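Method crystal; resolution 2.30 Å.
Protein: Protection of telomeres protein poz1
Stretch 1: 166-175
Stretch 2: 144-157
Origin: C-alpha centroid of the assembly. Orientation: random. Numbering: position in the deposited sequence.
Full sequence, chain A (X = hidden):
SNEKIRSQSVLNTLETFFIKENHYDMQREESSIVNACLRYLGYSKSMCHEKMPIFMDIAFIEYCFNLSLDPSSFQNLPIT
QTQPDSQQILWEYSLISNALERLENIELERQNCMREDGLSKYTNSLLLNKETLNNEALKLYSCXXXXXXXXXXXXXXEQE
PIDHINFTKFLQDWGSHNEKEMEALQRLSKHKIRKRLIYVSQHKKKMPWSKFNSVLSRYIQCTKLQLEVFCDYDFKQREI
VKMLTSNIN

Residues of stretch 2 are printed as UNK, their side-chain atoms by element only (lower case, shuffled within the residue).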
# COMPACT_ATOMS: atom_id res chain seq x y z
N ASN A 166 -19.37 -0.78 -7.31
CA ASN A 166 -18.04 -0.82 -6.71
C ASN A 166 -17.45 0.58 -6.56
O ASN A 166 -16.74 0.85 -5.58
CB ASN A 166 -17.15 -1.69 -7.56
CG ASN A 166 -17.52 -3.15 -7.44
OD1 ASN A 166 -17.84 -3.63 -6.36
ND2 ASN A 166 -17.55 -3.83 -8.57
N PHE A 167 -17.74 1.47 -7.51
CA PHE A 167 -17.31 2.86 -7.38
C PHE A 167 -17.83 3.46 -6.08
O PHE A 167 -17.08 4.11 -5.33
CB PHE A 167 -17.82 3.67 -8.58
CG PHE A 167 -17.24 5.04 -8.67
CD1 PHE A 167 -15.98 5.31 -8.18
CD2 PHE A 167 -17.97 6.09 -9.18
CE1 PHE A 167 -15.45 6.58 -8.24
CE2 PHE A 167 -17.46 7.36 -9.25
CZ PHE A 167 -16.20 7.61 -8.79
N THR A 168 -19.11 3.25 -5.79
CA THR A 168 -19.71 3.80 -4.58
C THR A 168 -19.13 3.15 -3.33
O THR A 168 -18.75 3.85 -2.38
CB THR A 168 -21.22 3.62 -4.64
OG1 THR A 168 -21.76 4.53 -5.61
CG2 THR A 168 -21.86 3.86 -3.26
N LYS A 169 -19.10 1.82 -3.29
CA LYS A 169 -18.45 1.09 -2.20
C LYS A 169 -17.06 1.64 -1.92
O LYS A 169 -16.70 1.90 -0.77
CB LYS A 169 -18.38 -0.40 -2.56
CG LYS A 169 -17.86 -1.31 -1.46
CD LYS A 169 -18.44 -0.93 -0.10
CE LYS A 169 -17.85 -1.77 1.02
NZ LYS A 169 -18.27 -1.31 2.37
N PHE A 170 -16.26 1.83 -2.98
CA PHE A 170 -14.89 2.31 -2.79
C PHE A 170 -14.88 3.70 -2.18
O PHE A 170 -14.03 4.00 -1.32
CB PHE A 170 -14.13 2.33 -4.12
CG PHE A 170 -12.73 2.84 -3.98
CD1 PHE A 170 -11.71 1.99 -3.60
CD2 PHE A 170 -12.46 4.19 -4.15
CE1 PHE A 170 -10.42 2.45 -3.44
CE2 PHE A 170 -11.18 4.66 -3.99
CZ PHE A 170 -10.16 3.79 -3.62
N LEU A 171 -15.81 4.56 -2.58
CA LEU A 171 -15.78 5.94 -2.08
C LEU A 171 -16.20 6.01 -0.62
O LEU A 171 -15.65 6.81 0.15
CB LEU A 171 -16.68 6.82 -2.95
CG LEU A 171 -16.01 7.15 -4.28
CD1 LEU A 171 -16.98 7.89 -5.21
CD2 LEU A 171 -14.71 7.90 -4.07
N GLN A 172 -17.16 5.18 -0.21
CA GLN A 172 -17.54 5.10 1.20
C GLN A 172 -16.39 4.61 2.07
O GLN A 172 -16.10 5.19 3.11
CB GLN A 172 -18.77 4.21 1.34
CG GLN A 172 -19.83 4.54 0.31
CD GLN A 172 -21.07 3.68 0.43
OE1 GLN A 172 -20.98 2.45 0.53
NE2 GLN A 172 -22.24 4.32 0.48
N ASP A 173 -15.70 3.54 1.64
CA ASP A 173 -14.62 2.98 2.46
C ASP A 173 -13.43 3.92 2.53
O ASP A 173 -12.82 4.07 3.59
CB ASP A 173 -14.18 1.63 1.91
CG ASP A 173 -15.26 0.57 2.02
OD1 ASP A 173 -16.42 0.91 2.33
OD2 ASP A 173 -14.94 -0.61 1.76
N TRP A 174 -13.08 4.58 1.42
CA TRP A 174 -11.80 5.27 1.33
C TRP A 174 -11.87 6.70 0.86
O TRP A 174 -10.90 7.45 1.07
CB TRP A 174 -10.85 4.50 0.40
CG TRP A 174 -10.61 3.12 0.88
CD1 TRP A 174 -11.08 1.96 0.33
CD2 TRP A 174 -9.86 2.74 2.04
NE1 TRP A 174 -10.66 0.88 1.09
CE2 TRP A 174 -9.91 1.34 2.13
CE3 TRP A 174 -9.13 3.47 3.00
CZ2 TRP A 174 -9.26 0.64 3.15
CZ3 TRP A 174 -8.49 2.77 4.01
CH2 TRP A 174 -8.56 1.36 4.08
N GLY A 175 -12.97 7.14 0.25
CA GLY A 175 -13.06 8.52 -0.19
C GLY A 175 -13.33 9.41 1.01
O GLY A 175 -14.31 9.21 1.72
N UNK A 144 0.08 10.33 0.13
CA UNK A 144 0.08 9.06 -0.60
C UNK A 144 -1.31 8.44 -0.63
O UNK A 144 -1.76 7.95 -1.68
c UNK A 144 1.07 8.08 0.02
N UNK A 145 -1.99 8.41 0.51
CA UNK A 145 -3.31 7.78 0.56
C UNK A 145 -4.30 8.50 -0.35
O UNK A 145 -5.07 7.85 -1.07
c UNK A 145 -5.73 7.23 3.49
n UNK A 145 -7.60 6.78 4.99
c UNK A 145 -7.08 6.56 3.61
c UNK A 145 -3.84 7.75 1.98
c UNK A 145 -5.18 7.07 2.10
N UNK A 146 -4.31 9.83 -0.33
CA UNK A 146 -5.23 10.58 -1.17
C UNK A 146 -4.93 10.37 -2.65
O UNK A 146 -5.84 10.29 -3.48
c UNK A 146 -5.18 12.07 -0.83
N UNK A 147 -3.64 10.27 -3.00
CA UNK A 147 -3.28 10.01 -4.38
C UNK A 147 -3.76 8.66 -4.87
O UNK A 147 -4.24 8.54 -6.00
N UNK A 148 -3.60 7.62 -4.05
CA UNK A 148 -4.05 6.28 -4.42
C UNK A 148 -5.56 6.26 -4.64
O UNK A 148 -6.05 5.71 -5.65
c UNK A 148 -2.07 5.13 -3.30
c UNK A 148 -1.51 4.49 -2.02
c UNK A 148 -3.61 5.27 -3.34
c UNK A 148 -4.30 3.92 -3.54
N UNK A 149 -6.32 6.85 -3.70
CA UNK A 149 -7.78 6.88 -3.81
C UNK A 149 -8.23 7.65 -5.05
O UNK A 149 -9.19 7.27 -5.72
s UNK A 149 -8.08 6.64 -1.06
c UNK A 149 -8.41 7.53 -2.58
N UNK A 150 -7.59 8.77 -5.32
CA UNK A 150 -7.95 9.58 -6.46
C UNK A 150 -7.66 8.85 -7.77
O UNK A 150 -8.48 8.87 -8.71
n UNK A 150 -7.29 16.05 -6.56
c UNK A 150 -7.21 10.91 -6.40
c UNK A 150 -6.47 15.33 -7.32
n UNK A 150 -6.66 14.03 -7.45
n UNK A 150 -5.45 15.89 -7.95
c UNK A 150 -7.75 13.28 -6.83
c UNK A 150 -7.71 11.89 -7.42
N UNK A 151 -6.51 8.18 -7.86
CA UNK A 151 -6.21 7.47 -9.10
C UNK A 151 -7.08 6.24 -9.28
O UNK A 151 -7.45 5.91 -10.42
n UNK A 151 -3.06 10.40 -9.91
c UNK A 151 -2.12 9.34 -13.31
c UNK A 151 -3.97 8.33 -9.70
c UNK A 151 -2.69 8.05 -13.25
c UNK A 151 -3.41 8.46 -11.01
c UNK A 151 -2.18 10.20 -12.24
c UNK A 151 -3.31 7.60 -12.11
c UNK A 151 -2.84 9.76 -11.10
c UNK A 151 -3.75 9.54 -9.07
c UNK A 151 -4.72 7.13 -9.16
N UNK A 152 -7.47 5.57 -8.18
CA UNK A 152 -8.50 4.53 -8.28
C UNK A 152 -9.82 5.12 -8.77
O UNK A 152 -10.47 4.54 -9.65
c UNK A 152 -9.60 2.61 -6.95
s UNK A 152 -8.86 1.29 -7.94
c UNK A 152 -8.69 3.85 -6.92
c UNK A 152 -10.06 1.08 -9.27
N UNK A 153 -10.21 6.28 -8.25
CA UNK A 153 -11.41 6.95 -8.74
C UNK A 153 -11.29 7.29 -10.22
O UNK A 153 -12.22 7.05 -10.99
c UNK A 153 -11.67 8.22 -7.92
N UNK A 154 -10.13 7.83 -10.64
CA UNK A 154 -9.90 8.10 -12.06
C UNK A 154 -10.12 6.87 -12.92
O UNK A 154 -10.75 6.94 -13.98
c UNK A 154 -6.95 10.49 -11.63
c UNK A 154 -9.09 12.11 -10.96
c UNK A 154 -8.25 10.01 -11.77
c UNK A 154 -7.79 12.59 -10.83
c UNK A 154 -6.72 11.77 -11.17
c UNK A 154 -8.48 8.62 -12.27
c UNK A 154 -9.31 10.83 -11.43
N UNK A 155 -9.58 5.72 -12.49
CA UNK A 155 -9.74 4.50 -13.28
C UNK A 155 -11.21 4.12 -13.42
O UNK A 155 -11.66 3.79 -14.53
c UNK A 155 -8.21 1.58 -14.38
n UNK A 155 -9.95 1.10 -13.14
c UNK A 155 -9.74 0.07 -13.93
c UNK A 155 -9.00 2.07 -13.39
c UNK A 155 -8.94 3.36 -12.64
n UNK A 155 -8.70 0.33 -14.70
N UNK A 156 -11.97 4.18 -12.32
CA UNK A 156 -13.42 3.93 -12.38
C UNK A 156 -14.10 4.85 -13.40
O UNK A 156 -14.88 4.39 -14.24
c UNK A 156 -14.07 4.19 -11.01
c UNK A 156 -13.47 2.01 -7.93
c UNK A 156 -14.14 0.86 -8.27
c UNK A 156 -14.08 3.01 -10.07
c UNK A 156 -14.75 1.85 -10.40
c UNK A 156 -14.78 0.77 -9.50
c UNK A 156 -13.44 3.09 -8.83
N UNK A 157 -13.78 6.15 -13.35
CA UNK A 157 -14.42 7.14 -14.21
C UNK A 157 -14.03 7.00 -15.68
O UNK A 157 -14.68 7.60 -16.54
c UNK A 157 -14.56 9.00 -12.40
c UNK A 157 -14.05 8.55 -13.76
c UNK A 157 -16.06 9.19 -12.45
c UNK A 157 -13.84 10.26 -11.95

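Position 144 has one side-chain carbon and lies out of reach of stretch 1. It is Ala144.

Position 145 carries four carbons in a row ending in nitrogen. The chain is extended, and its last carbon lies at the edge of the Trp174 ring, near the ring plane. This is Lys145; its CE is 3.8 Å from Trp174 CE3.

Position 146 has a single carbon, and its CA-to-CB bond points away. It is Ala146.

Position 147 has no side-chain atoms and touches nothing on stretch 1. It is Gly147.

Position 148 has four carbons, forked at the first, with one arm two carbons long. That branching identifies Ile148, whose end leads away from stretch 1.

Position 149 has one carbon and then a sulfur, which sits beside Trp174. This is Cys149. Its SG is 3.6 Å from Trp174 O and 3.8 Å from Trp174 CB, while its backbone O is 3.7 Å from Phe170 CE2.

Position 150 has three carbons, a nitrogen, and a carbon carrying two more nitrogens. This guanidinium marks Arg150. Its CA-to-CB bond points away from stretch 1, and its NH2 is hydrogen-bonded elsewhere in the structure.

Position 151 has one carbon and then fused five- and six-membered rings that hold eight carbons and one nitrogen. It is Trp151, out of reach of stretch 1.

Position 152 is an unbranched chain of two carbons, a sulfur and a carbon; its second carbon lies over one face of the Phe170 ring. It is Met152. Its CG is 3.6 Å from Phe170 CZ, a CH-pi contact, although the end of the chain leads away.

Position 153 has one carbon, packed against Phe167. It is Ala153, with CB 4.1 Å from Phe167 CE1.

Position 154 has one carbon and a six-carbon ring. Its CA-to-CB bond points away, and the side chain does not touch stretch 1. It is Phe154.

Position 155 has one carbon and a five-membered ring of three carbons and two nitrogens. It is His155, out of reach.

Position 156 has one carbon and a six-carbon ring that meets Asn166, Phe167 and Phe170. It is Phe156. Phe167 CA lies over its face in a CH-pi contact, and Phe167 CD1 is 3.4 Å from Phe156 CD2. The two rings are oblique, with planes at 41°.

Position 157 has four carbons, forked at the second, near the Phe167 ring. It is Leu157; its CD2 is 3.9 Å from Phe167 CE2.

The two helices run nearly antiparallel, at 167°, with axes 10.6 Å apart at closest approach. No hydrogen bond links them. Because of this antiparallel run, Phe167, Phe170 and Trp174 meet successively earlier, overlapping parts of stretch 2. The contact is mainly apolar packing around these three rings, with the Cys149 sulfur beside Trp174. Lys169 and Asp173 form a salt bridge within stretch 1, outside this contact.

Stretch 2 (144-157) AKAGICRWMAFHFL
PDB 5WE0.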